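PDB 6KBY: beta-lactamase from Klebsiella pneumoniae, which probably hydrolyses the amide bond of beta-lactam antibiotics, as a class C serine enzyme that confers resistance, and is held here in complex with adenosine monophosphate. Local coordinates for residues Asp21-Gln24 against Pro25-Lys29; Asp200-Glu203 against Asn204-Trp207; Ser235-Leu238 against Arg239-Gln242; Ala254-Gln257 against Gln258-Ala262; Tyr350-Asp353 against Gln354-Thr357. All coordinates share one frame; numbering follows the deposited sequence.

Contact 1. Residues Asp21-Gln24 against Pro25-Lys29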
loop_
_atom_site.group_PDB
_atom_site.type_symbol
_atom_site.label_atom_id
_atom_site.label_comp_id
_atom_site.label_asym_id
_atom_site.label_seq_id
_atom_site.Cartn_x
_atom_site.Cartn_y
_atom_site.Cartn_z
ATOM N N ASP A 21 -4.463 24.777 0.828
ATOM C CA ASP A 21 -5.872 25.147 0.880
ATOM C C ASP A 21 -6.785 23.955 1.103
ATOM O O ASP A 21 -7.910 24.139 1.579
ATOM C CB ASP A 21 -6.288 25.883 -0.392
ATOM C CG ASP A 21 -5.743 27.302 -0.459
ATOM O OD1 ASP A 21 -5.103 27.756 0.515
ATOM O OD2 ASP A 21 -5.953 27.962 -1.499
ATOM N N LEU A 22 -6.344 22.748 0.742
ATOM C CA LEU A 22 -7.114 21.541 1.015
ATOM C C LEU A 22 -6.725 20.890 2.337
ATOM O O LEU A 22 -7.594 20.390 3.059
ATOM C CB LEU A 22 -6.935 20.531 -0.121
ATOM C CG LEU A 22 -7.554 20.980 -1.442
ATOM C CD1 LEU A 22 -7.016 20.163 -2.605
ATOM C CD2 LEU A 22 -9.065 20.872 -1.381
ATOM N N ILE A 23 -5.434 20.880 2.667
ATOM C CA ILE A 23 -4.968 20.141 3.838
ATOM C C ILE A 23 -5.302 20.867 5.132
ATOM O O ILE A 23 -5.664 20.229 6.125
ATOM C CB ILE A 23 -3.465 19.836 3.712
ATOM C CG1 ILE A 23 -3.220 18.868 2.548
ATOM C CG2 ILE A 23 -2.899 19.286 5.022
ATOM C CD1 ILE A 23 -3.847 17.486 2.737
ATOM N N GLN A 24 -5.166 22.193 5.174
ATOM C CA GLN A 24 -5.452 22.891 6.428
ATOM C C GLN A 24 -6.892 22.706 6.882
ATOM O O GLN A 24 -7.105 22.342 8.053
ATOM C CB GLN A 24 -4.991 24.349 6.371
ATOM C CG GLN A 24 -3.488 24.477 6.322
ATOM C CD GLN A 24 -3.043 25.917 6.343
ATOM O OE1 GLN A 24 -3.728 26.794 5.815
ATOM N NE2 GLN A 24 -1.905 26.177 6.972
ATOM N N PRO A 25 -7.910 22.912 6.044
ATOM C CA PRO A 25 -9.277 22.627 6.509
ATOM C C PRO A 25 -9.507 21.157 6.814
ATOM O O PRO A 25 -10.223 20.832 7.770
ATOM C CB PRO A 25 -10.157 23.141 5.358
ATOM C CG PRO A 25 -9.281 24.127 4.620
ATOM C CD PRO A 25 -7.908 23.537 4.707
ATOM N N LEU A 26 -8.909 20.256 6.028
ATOM C CA LEU A 26 -9.019 18.826 6.299
ATOM C C LEU A 26 -8.533 18.496 7.706
ATOM O O LEU A 26 -9.195 17.762 8.456
ATOM C CB LEU A 26 -8.203 18.058 5.260
ATOM C CG LEU A 26 -8.205 16.538 5.404
ATOM C CD1 LEU A 26 -9.506 15.947 4.887
ATOM C CD2 LEU A 26 -7.008 15.943 4.676
ATOM N N MET A 27 -7.371 19.025 8.080
ATOM C CA MET A 27 -6.818 18.726 9.396
ATOM C C MET A 27 -7.636 19.376 10.502
ATOM O O MET A 27 -7.810 18.791 11.581
ATOM C CB MET A 27 -5.369 19.199 9.472
ATOM C CG MET A 27 -4.446 18.404 8.579
ATOM S SD MET A 27 -2.730 18.964 8.613
ATOM C CE MET A 27 -2.275 18.610 10.314
ATOM N N GLN A 28 -8.133 20.593 10.259
ATOM C CA GLN A 28 -8.949 21.283 11.247
ATOM C C GLN A 28 -10.213 20.485 11.547
ATOM O O GLN A 28 -10.497 20.146 12.703
ATOM C CB GLN A 28 -9.289 22.689 10.732
ATOM C CG GLN A 28 -9.727 23.686 11.805
ATOM C CD GLN A 28 -10.998 23.277 12.507
ATOM O OE1 GLN A 28 -12.032 23.045 11.875
ATOM N NE2 GLN A 28 -10.928 23.175 13.822
ATOM N N LYS A 29 -10.989 20.169 10.512
ATOM C CA LYS A 29 -12.301 19.595 10.775
ATOM C C LYS A 29 -12.209 18.160 11.274
ATOM O O LYS A 29 -13.059 17.734 12.059
ATOM C CB LYS A 29 -13.216 19.729 9.563
ATOM C CG LYS A 29 -12.896 18.832 8.408
ATOM C CD LYS A 29 -13.882 19.139 7.294
ATOM C CE LYS A 29 -13.956 18.032 6.282
ATOM N NZ LYS A 29 -14.958 18.349 5.224
#
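Ile23 and Met27 meet one turn apart on helix 11-30, joined by backbone and side chain. The N-H of Met27 donates to Ile23 O at 2.9 Å, and beside that bond Ile23 CG2 rests 3.6 Å from Met27 SD. With chi1 at -66°, CG1 lies beside the backbone N and CG2 stands anti to it, next to the carbonyl carbon whose oxygen takes the Met27 amide. Leu22 O receives Leu26 N over a longer 3.2 Å, and Gln24 O receives Gln28 N at 3.0 Å. Pro25 leaves one gap in the series: its ring nitrogen carries no hydrogen, so Asp21 O gets no amide from the following turn and faces the ring instead, with Pro25 CD 3.2 Å away. The helix kinks here, a proline kink in the N-terminal helix of the class C beta-lactamase fold, which packs against strands 34-41 and 44-50 at one edge of the antiparallel sheet. One bond alone is lost; the next amides bond back across the proline, Lys29 N donates to Pro25 O, and Leu26 O accepts from ND2 of Asn30. The sheet side of the helix is apolar. Ile23 CD1 crosses to Leu26 CD2 at 4.0 Å, and Ile23, Leu26 and Met27 all lie on Met35 of strand 34-41, while Ile23 and Met27 touch Tyr50 of strand 44-50. Leu22 leans instead on Lys361 and Ile362 of helix 352-364.

Contact 2. Residues Asp200-Glu203 against Asn204-Trp207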
loop_
_atom_site.group_PDB
_atom_site.type_symbol
_atom_site.label_atom_id
_atom_site.label_comp_id
_atom_site.label_asym_id
_atom_site.label_seq_id
_atom_site.Cartn_x
_atom_site.Cartn_y
_atom_site.Cartn_z
ATOM N N ASP A 200 17.688 5.055 16.848
ATOM C CA ASP A 200 18.039 6.408 16.443
ATOM C C ASP A 200 16.936 7.098 15.650
ATOM O O ASP A 200 17.072 8.286 15.341
ATOM C CB ASP A 200 19.365 6.416 15.671
ATOM C CG ASP A 200 19.282 5.691 14.340
ATOM O OD1 ASP A 200 18.525 4.706 14.225
ATOM O OD2 ASP A 200 19.988 6.108 13.399
ATOM N N GLN A 201 15.857 6.390 15.327
ATOM C CA GLN A 201 14.730 6.955 14.600
ATOM C C GLN A 201 13.463 7.037 15.438
ATOM O O GLN A 201 12.461 7.590 14.969
ATOM C CB GLN A 201 14.473 6.150 13.322
ATOM C CG GLN A 201 15.596 6.275 12.307
ATOM C CD GLN A 201 15.632 7.645 11.676
ATOM O OE1 GLN A 201 14.626 8.360 11.670
ATOM N NE2 GLN A 201 16.786 8.032 11.153
ATOM N N MET A 202 13.476 6.514 16.666
ATOM C CA MET A 202 12.271 6.567 17.487
ATOM C C MET A 202 11.821 7.999 17.731
ATOM O O MET A 202 10.617 8.262 17.810
ATOM C CB MET A 202 12.482 5.822 18.805
ATOM C CG MET A 202 12.490 4.310 18.649
ATOM S SD MET A 202 10.935 3.624 18.019
ATOM C CE MET A 202 9.805 4.020 19.350
ATOM N N GLU A 203 12.764 8.938 17.826
ATOM C CA GLU A 203 12.401 10.336 18.028
ATOM C C GLU A 203 11.624 10.903 16.848
ATOM O O GLU A 203 10.959 11.934 16.994
ATOM C CB GLU A 203 13.655 11.178 18.284
ATOM C CG GLU A 203 14.618 11.244 17.103
ATOM C CD GLU A 203 15.786 12.189 17.345
ATOM O OE1 GLU A 203 16.581 12.409 16.406
ATOM O OE2 GLU A 203 15.908 12.715 18.471
ATOM N N ASN A 204 11.704 10.258 15.685
ATOM C CA ASN A 204 11.017 10.684 14.476
ATOM C C ASN A 204 9.721 9.930 14.235
ATOM O O ASN A 204 9.008 10.245 13.276
ATOM C CB ASN A 204 11.927 10.493 13.264
ATOM C CG ASN A 204 13.094 11.442 13.267
ATOM O OD1 ASN A 204 12.963 12.601 13.663
ATOM N ND2 ASN A 204 14.253 10.959 12.832
ATOM N N TYR A 205 9.405 8.944 15.062
ATOM C CA TYR A 205 8.238 8.101 14.843
ATOM C C TYR A 205 7.025 8.801 15.445
ATOM O O TYR A 205 6.871 8.865 16.672
ATOM C CB TYR A 205 8.506 6.737 15.472
ATOM C CG TYR A 205 7.469 5.644 15.289
ATOM C CD1 TYR A 205 6.342 5.807 14.480
ATOM C CD2 TYR A 205 7.622 4.436 15.958
ATOM C CE1 TYR A 205 5.404 4.785 14.356
ATOM C CE2 TYR A 205 6.705 3.425 15.836
ATOM C CZ TYR A 205 5.599 3.595 15.039
ATOM O OH TYR A 205 4.702 2.559 14.943
ATOM N N ALA A 206 6.180 9.354 14.578
ATOM C CA ALA A 206 4.980 10.040 15.030
ATOM C C ALA A 206 4.113 9.101 15.852
ATOM O O ALA A 206 4.117 7.884 15.652
ATOM C CB ALA A 206 4.171 10.511 13.822
ATOM N N TRP A 207 3.360 9.678 16.784
ATOM C CA TRP A 207 2.304 8.945 17.457
ATOM C C TRP A 207 1.026 9.059 16.640
ATOM O O TRP A 207 0.766 10.095 16.020
ATOM C CB TRP A 207 2.101 9.478 18.878
ATOM C CG TRP A 207 3.193 9.008 19.781
ATOM C CD1 TRP A 207 4.348 9.664 20.088
ATOM C CD2 TRP A 207 3.257 7.742 20.443
ATOM N NE1 TRP A 207 5.122 8.888 20.925
ATOM C CE2 TRP A 207 4.472 7.704 21.156
ATOM C CE3 TRP A 207 2.404 6.639 20.502
ATOM C CZ2 TRP A 207 4.850 6.603 21.928
ATOM C CZ3 TRP A 207 2.779 5.549 21.276
ATOM C CH2 TRP A 207 3.991 5.539 21.971
HETATM O O HOH W 1 8.105 7.643 18.868
#
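Gln201 and Asn204 face each other through their side-chain amides, Asn204 ND2 donating to Gln201 OE1 at 2.9 Å in a nearly straight bond (169° at the hydrogen). The acceptor lies in the amide plane of Asn204, but the donor sits above the plane of the Gln201 carbonyl, and the two amides are turned 40° against each other. A bend at chi2 (-71°) folds the Gln201 chain back so that OE1 can reach its neighbour. The same two residues are joined a second time through the backbone, Asn204 N to Gln201 O at 2.9 Å. One residue on, Tyr205 N donates to Met202 O at 3.1 Å, and a water bridges Met202 O and Tyr205 O by donating a hydrogen bond to each. Met202, bent twice along its chain, brings SD to the edge of the Tyr205 ring in a Met-aromatic contact, 4.0 Å from CD2 and near the ring plane. Further out, Tyr205 OH bonds to Glu68 OE2 and its ring stacks on His217, while the backbones of Asn204 and Ala206 bond to Leu66. These partners tie the turn in around strand 67-68 and at His217, the Tyr205 side chain about 10 Å from bound AMP. Two successive i+3 to i backbone bonds, with helical-range angles at residues 202 to 204, are characteristic of overlapping type I beta turns, here between strands 193-194 and 208-209.

Contact 3. Residues Ser235-Leu238 against Arg239-Gln242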
loop_
_atom_site.group_PDB
_atom_site.type_symbol
_atom_site.label_atom_id
_atom_site.label_comp_id
_atom_site.label_asym_id
_atom_site.label_seq_id
_atom_site.Cartn_x
_atom_site.Cartn_y
_atom_site.Cartn_z
ATOM N N SER A 235 8.875 11.295 1.993
ATOM C CA SER A 235 9.924 11.358 0.979
ATOM C C SER A 235 10.300 9.973 0.468
ATOM O O SER A 235 10.495 9.784 -0.739
ATOM C CB SER A 235 11.142 12.080 1.545
ATOM O OG SER A 235 10.848 13.447 1.779
ATOM N N ASP A 236 10.425 8.996 1.368
ATOM C CA ASP A 236 10.698 7.634 0.913
ATOM C C ASP A 236 9.557 7.099 0.061
ATOM O O ASP A 236 9.791 6.428 -0.949
ATOM C CB ASP A 236 10.947 6.694 2.095
ATOM C CG ASP A 236 12.416 6.592 2.475
ATOM O OD1 ASP A 236 13.212 7.489 2.112
ATOM O OD2 ASP A 236 12.772 5.609 3.166
ATOM N N LEU A 237 8.312 7.363 0.462
ATOM C CA LEU A 237 7.199 6.891 -0.352
ATOM C C LEU A 237 7.115 7.620 -1.681
ATOM O O LEU A 237 6.698 7.025 -2.678
ATOM C CB LEU A 237 5.880 6.995 0.400
ATOM C CG LEU A 237 5.670 5.920 1.458
ATOM C CD1 LEU A 237 4.382 6.199 2.224
ATOM C CD2 LEU A 237 5.641 4.520 0.848
ATOM N N LEU A 238 7.505 8.894 -1.732
ATOM C CA LEU A 238 7.533 9.554 -3.031
ATOM C C LEU A 238 8.581 8.920 -3.935
ATOM O O LEU A 238 8.364 8.778 -5.144
ATOM C CB LEU A 238 7.758 11.056 -2.883
ATOM C CG LEU A 238 7.442 11.877 -4.141
ATOM C CD1 LEU A 238 5.954 11.816 -4.477
ATOM C CD2 LEU A 238 7.904 13.316 -3.979
ATOM N N ARG A 239 9.721 8.520 -3.368
ATOM C CA ARG A 239 10.708 7.783 -4.153
ATOM C C ARG A 239 10.119 6.475 -4.675
ATOM O O ARG A 239 10.322 6.107 -5.837
ATOM C CB ARG A 239 11.954 7.523 -3.309
ATOM C CG ARG A 239 13.056 6.830 -4.077
ATOM C CD ARG A 239 14.361 6.709 -3.300
ATOM N NE ARG A 239 15.286 5.863 -4.045
ATOM C CZ ARG A 239 16.105 6.308 -4.992
ATOM N NH1 ARG A 239 16.138 7.599 -5.301
ATOM N NH2 ARG A 239 16.895 5.457 -5.635
ATOM N N TYR A 240 9.363 5.775 -3.830
ATOM C CA TYR A 240 8.691 4.539 -4.235
ATOM C C TYR A 240 7.730 4.799 -5.385
ATOM O O TYR A 240 7.652 4.007 -6.335
ATOM C CB TYR A 240 7.934 4.008 -3.026
ATOM C CG TYR A 240 7.220 2.677 -3.106
ATOM C CD1 TYR A 240 7.885 1.505 -3.456
ATOM C CD2 TYR A 240 5.894 2.584 -2.710
ATOM C CE1 TYR A 240 7.232 0.282 -3.444
ATOM C CE2 TYR A 240 5.237 1.378 -2.692
ATOM C CZ TYR A 240 5.910 0.229 -3.060
ATOM O OH TYR A 240 5.278 -0.996 -3.021
ATOM N N VAL A 241 6.988 5.905 -5.315
ATOM C CA VAL A 241 6.079 6.267 -6.400
ATOM C C VAL A 241 6.857 6.549 -7.683
ATOM O O VAL A 241 6.501 6.067 -8.765
ATOM C CB VAL A 241 5.199 7.455 -5.969
ATOM C CG1 VAL A 241 4.464 8.057 -7.161
ATOM C CG2 VAL A 241 4.217 7.014 -4.889
ATOM N N GLN A 242 7.939 7.330 -7.582
ATOM C CA GLN A 242 8.758 7.600 -8.759
ATOM C C GLN A 242 9.339 6.321 -9.344
ATOM O O GLN A 242 9.403 6.163 -10.570
ATOM C CB GLN A 242 9.877 8.584 -8.416
ATOM C CG GLN A 242 9.402 9.990 -8.140
ATOM C CD GLN A 242 10.477 11.001 -8.461
ATOM O OE1 GLN A 242 11.424 11.173 -7.694
ATOM N NE2 GLN A 242 10.359 11.649 -9.613
#
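Leu237 and Tyr240 lie side by side on helix 234-244, which packs on the antiparallel sheet of the class C beta-lactamase fold. Tyr240 can be followed outward from the backbone. Its CB sits 3.3 Å from Leu237 O, the carbonyl at the start of the same turn. CG then stands anti to the backbone N (chi1 -175°), which carries the ring alongside Leu237, where CD2 meets Leu237 CD2 at 4.1 Å. Beyond this the ring stacks on Phe76, and OH reaches Thr75 OG1 in a hydrogen bond, joining the helix to the one that follows the AMP-linked Ser71. The Leu237 and Val241 side chains turn to the sheet, Leu237 onto Ile332, Val343 and Leu345, and Val241 onto Ile332, Phe334 and Val343. Charged and amide ends find partners outside the helix: Asp236 OD2 accepts from His192 N and also bonds to Ser193 OG, Arg239 NE donates to Leu188 O, and Gln242 OE1 accepts from Asn45 ND2. Four consecutive backbone bonds hold the turns, from Arg239 N to Ser235 O through Gln242 N to Leu238 O. At Leu237 O, which accepts Val241 N at 2.9 Å, the branch CG2 of Val241 also closes to 3.3 Å.

Contact 4. Residues Ala254-Gln257 against Gln258-Ala262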
loop_
_atom_site.group_PDB
_atom_site.type_symbol
_atom_site.label_atom_id
_atom_site.label_comp_id
_atom_site.label_asym_id
_atom_site.label_seq_id
_atom_site.Cartn_x
_atom_site.Cartn_y
_atom_site.Cartn_z
ATOM N N ALA A 254 18.327 -4.290 -12.962
ATOM C CA ALA A 254 17.128 -4.083 -13.767
ATOM C C ALA A 254 15.974 -4.940 -13.257
ATOM O O ALA A 254 14.805 -4.655 -13.542
ATOM C CB ALA A 254 17.413 -4.388 -15.232
ATOM N N LYS A 255 16.309 -5.993 -12.507
ATOM C CA LYS A 255 15.274 -6.880 -11.987
ATOM C C LYS A 255 14.306 -6.130 -11.086
ATOM O O LYS A 255 13.100 -6.401 -11.100
ATOM C CB LYS A 255 15.900 -8.065 -11.252
ATOM C CG LYS A 255 16.388 -9.170 -12.177
ATOM C CD LYS A 255 15.341 -9.478 -13.238
ATOM C CE LYS A 255 15.666 -10.743 -14.011
ATOM N NZ LYS A 255 14.572 -11.075 -14.968
ATOM N N MET A 256 14.810 -5.170 -10.310
ATOM C CA MET A 256 13.935 -4.440 -9.400
ATOM C C MET A 256 12.928 -3.582 -10.158
ATOM O O MET A 256 11.745 -3.549 -9.798
ATOM C CB MET A 256 14.750 -3.595 -8.427
ATOM C CG MET A 256 13.893 -2.960 -7.347
ATOM S SD MET A 256 12.949 -4.197 -6.431
ATOM C CE MET A 256 14.274 -5.099 -5.631
ATOM N N GLN A 257 13.370 -2.878 -11.204
ATOM C CA GLN A 257 12.419 -2.098 -11.989
ATOM C C GLN A 257 11.375 -3.001 -12.627
ATOM O O GLN A 257 10.183 -2.675 -12.634
ATOM C CB GLN A 257 13.134 -1.288 -13.064
ATOM C CG GLN A 257 12.176 -0.429 -13.864
ATOM C CD GLN A 257 11.562 0.677 -13.022
ATOM O OE1 GLN A 257 12.237 1.648 -12.679
ATOM N NE2 GLN A 257 10.284 0.533 -12.671
ATOM N N GLN A 258 11.807 -4.137 -13.179
ATOM C CA GLN A 258 10.858 -5.087 -13.746
ATOM C C GLN A 258 9.856 -5.534 -12.695
ATOM O O GLN A 258 8.657 -5.645 -12.976
ATOM C CB GLN A 258 11.604 -6.304 -14.289
ATOM C CG GLN A 258 12.555 -6.024 -15.429
ATOM C CD GLN A 258 13.413 -7.231 -15.755
ATOM O OE1 GLN A 258 12.996 -8.375 -15.559
ATOM N NE2 GLN A 258 14.623 -6.983 -16.246
ATOM N N ALA A 259 10.334 -5.796 -11.479
ATOM C CA ALA A 259 9.459 -6.255 -10.407
ATOM C C ALA A 259 8.426 -5.195 -10.056
ATOM O O ALA A 259 7.233 -5.497 -9.918
ATOM C CB ALA A 259 10.302 -6.601 -9.182
ATOM N N LEU A 260 8.869 -3.943 -9.894
ATOM C CA LEU A 260 7.950 -2.851 -9.582
ATOM C C LEU A 260 6.872 -2.731 -10.647
ATOM O O LEU A 260 5.671 -2.708 -10.348
ATOM C CB LEU A 260 8.725 -1.539 -9.492
ATOM C CG LEU A 260 9.620 -1.368 -8.266
ATOM C CD1 LEU A 260 10.683 -0.315 -8.565
ATOM C CD2 LEU A 260 8.784 -0.980 -7.048
ATOM N N THR A 261 7.293 -2.650 -11.904
ATOM C CA THR A 261 6.342 -2.448 -12.986
ATOM C C THR A 261 5.358 -3.602 -13.068
ATOM O O THR A 261 4.159 -3.388 -13.263
ATOM C CB THR A 261 7.121 -2.278 -14.288
ATOM O OG1 THR A 261 7.906 -1.085 -14.190
ATOM C CG2 THR A 261 6.189 -2.200 -15.500
ATOM N N ALA A 262 5.842 -4.833 -12.889
ATOM C CA ALA A 262 4.975 -5.995 -13.037
ATOM C C ALA A 262 3.893 -6.066 -11.969
ATOM O O ALA A 262 2.882 -6.745 -12.185
ATOM C CB ALA A 262 5.787 -7.294 -13.059
#
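Gln258 N meets Ala254 O at 3.1 Å in a straight bond (172°) lying in the carbonyl plane, the first of five consecutive i+4 to i links. Ala259 N to Lys255 O, Leu260 N to Met256 O, Thr261 N to Gln257 O and Ala262 N to Gln258 O follow. On the side chains, Lys255 bends at chi2 (-46°) and turns forward along the helix to Gln258, so that NZ donates to Gln258 OE1 at 3.2 Å while CD lies 3.5 Å from the same oxygen. NZ also donates to Val86 O, its stronger partner, at the end of helix 72-86. Gln258 extends beyond CG and passes over the first turn, its CG 3.2 Å from Ala254 O. Gln257 points elsewhere: its NE2 donates to Ala243 O and lies 3.3 Å from Thr261 OG1. The buried side is apolar, with Met256 CG 4.3 Å from Leu260 CD1. Met256 packs on Tyr83, Leu184, Leu188 and Gln187, and Leu260 on Thr79, Leu188 and Tyr240. The short amphipathic helix 255-262 thus lies against helices 72-86, 176-187 and 234-244, in the helical part of the class C beta-lactamase fold.

Contact 5. Residues Tyr350-Asp353 against Gln354-Thr357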
loop_
_atom_site.group_PDB
_atom_site.type_symbol
_atom_site.label_atom_id
_atom_site.label_comp_id
_atom_site.label_asym_id
_atom_site.label_seq_id
_atom_site.Cartn_x
_atom_site.Cartn_y
_atom_site.Cartn_z
ATOM N N TYR A 350 -8.571 9.059 9.285
ATOM C CA TYR A 350 -9.748 9.779 8.820
ATOM C C TYR A 350 -10.255 9.132 7.535
ATOM O O TYR A 350 -9.547 8.363 6.882
ATOM C CB TYR A 350 -9.438 11.272 8.632
ATOM C CG TYR A 350 -8.481 11.551 7.498
ATOM C CD1 TYR A 350 -7.120 11.287 7.616
ATOM C CD2 TYR A 350 -8.944 12.068 6.298
ATOM C CE1 TYR A 350 -6.253 11.529 6.565
ATOM C CE2 TYR A 350 -8.082 12.311 5.246
ATOM C CZ TYR A 350 -6.739 12.040 5.385
ATOM O OH TYR A 350 -5.896 12.280 4.327
ATOM N N SER A 351 -11.492 9.445 7.170
ATOM C CA SER A 351 -12.200 8.603 6.215
ATOM C C SER A 351 -11.563 8.597 4.827
ATOM O O SER A 351 -11.035 9.602 4.339
ATOM C CB SER A 351 -13.680 8.973 6.138
ATOM O OG SER A 351 -13.853 10.286 5.652
ATOM N N ILE A 352 -11.630 7.432 4.194
ATOM C CA ILE A 352 -10.995 7.226 2.898
ATOM C C ILE A 352 -11.565 8.158 1.837
ATOM O O ILE A 352 -10.826 8.660 0.984
ATOM C CB ILE A 352 -11.082 5.742 2.498
ATOM C CG1 ILE A 352 -10.004 4.948 3.242
ATOM C CG2 ILE A 352 -10.928 5.575 1.004
ATOM C CD1 ILE A 352 -10.167 3.449 3.143
ATOM N N ASP A 353 -12.878 8.413 1.867
ATOM C CA ASP A 353 -13.461 9.300 0.862
ATOM C C ASP A 353 -12.782 10.666 0.864
ATOM O O ASP A 353 -12.592 11.273 -0.195
ATOM C CB ASP A 353 -14.969 9.445 1.078
ATOM C CG ASP A 353 -15.302 10.243 2.313
ATOM O OD1 ASP A 353 -14.984 9.767 3.415
ATOM O OD2 ASP A 353 -15.867 11.351 2.186
ATOM N N GLN A 354 -12.398 11.162 2.042
ATOM C CA GLN A 354 -11.706 12.443 2.108
ATOM C C GLN A 354 -10.292 12.351 1.548
ATOM O O GLN A 354 -9.837 13.270 0.856
ATOM C CB GLN A 354 -11.674 12.951 3.544
ATOM C CG GLN A 354 -13.039 13.256 4.108
ATOM C CD GLN A 354 -12.932 13.797 5.504
ATOM O OE1 GLN A 354 -12.728 14.992 5.699
ATOM N NE2 GLN A 354 -13.035 12.918 6.486
ATOM N N ARG A 355 -9.571 11.264 1.851
ATOM C CA ARG A 355 -8.232 11.090 1.288
ATOM C C ARG A 355 -8.289 11.118 -0.229
ATOM O O ARG A 355 -7.512 11.818 -0.892
ATOM C CB ARG A 355 -7.642 9.747 1.727
ATOM C CG ARG A 355 -7.654 9.511 3.216
ATOM C CD ARG A 355 -7.027 8.179 3.586
ATOM N NE ARG A 355 -7.499 7.749 4.896
ATOM C CZ ARG A 355 -7.205 6.575 5.451
ATOM N NH1 ARG A 355 -6.414 5.712 4.820
ATOM N NH2 ARG A 355 -7.710 6.267 6.641
ATOM N N VAL A 356 -9.210 10.340 -0.793
ATOM C CA VAL A 356 -9.312 10.200 -2.238
ATOM C C VAL A 356 -9.730 11.514 -2.883
ATOM O O VAL A 356 -9.197 11.911 -3.926
ATOM C CB VAL A 356 -10.310 9.071 -2.543
ATOM C CG1 VAL A 356 -10.671 9.072 -4.011
ATOM C CG2 VAL A 356 -9.751 7.725 -2.083
ATOM N N THR A 357 -10.692 12.206 -2.272
ATOM C CA THR A 357 -11.179 13.460 -2.838
ATOM C C THR A 357 -10.079 14.518 -2.864
ATOM O O THR A 357 -9.885 15.217 -3.869
ATOM C CB THR A 357 -12.399 13.941 -2.045
ATOM O OG1 THR A 357 -13.459 12.985 -2.168
ATOM C CG2 THR A 357 -12.873 15.297 -2.562
#
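Arg355 grips Tyr350 O side-on with two nitrogens, NH2 at 2.8 Å and NE at 2.9 Å, and the oxygen lies near the guanidinium plane. NH2 also bonds to OG of Ser324, a residue that binds AMP, and NH1 to Ala330 O, so the guanidinium is fixed from several directions beside the ligand pocket. Ser351 holds the N-cap position without a capping bond from its hydroxyl, which turns to other side chains: OG donates to Asp353 OD1 at 2.6 Å and accepts from Gln354 NE2 at 2.9 Å, while Gln354 OE1 accepts from Asn30 ND2. The Ser351 carbonyl receives two weak bonds, from Gln354 N and Arg355 N. Asp353 O takes two donors from opposite faces of its plane, Thr357 N and Thr357 OG1, the latter at 2.8 Å; chi1 of Thr357 (-63°) swings the hydroxyl back over the preceding turn. Packing begins with the Tyr350 ring, whose CZ meets Arg355 CG at 3.5 Å and over whose face NE lies, the ring and guanidinium planes 49° apart. Ile352 CG1 covers a face of the guanidinium, 3.9 Å from Arg355 CZ, and its CG2 meets Val356 CG2. From this start of helix 352-364, Tyr350 and Gln354 reach Leu26 of helix 11-30, Asp353, Val356 and Thr357 lie on Leu292 of helix 288-294, and Arg355 and Val356 rest on Tyr331 of strand 328-335.

Contact 3 is the most deeply buried, contact 2 lies at the surface, and contacts 1, 4 and 5 are buried in part. Contacts 1 and 5 adjoin, with Leu26 CD2 3.8 Å from Tyr350 CE2, and place two helices together by the sheet; contacts 3 and 4 touch through Tyr240 CE1 and Leu260 CD2 at 4.1 Å. Contacts 1 and 4 lie on opposite sides of the chain's centre, their centres about 37 Å apart. Contacts 3 and 4 keep unbroken i+4 bonding and contact 1 loses one bond at its proline, whereas contact 2 relies on turns, a side-chain amide pair and water, and contact 5 on an arginine anchored beside the AMP site.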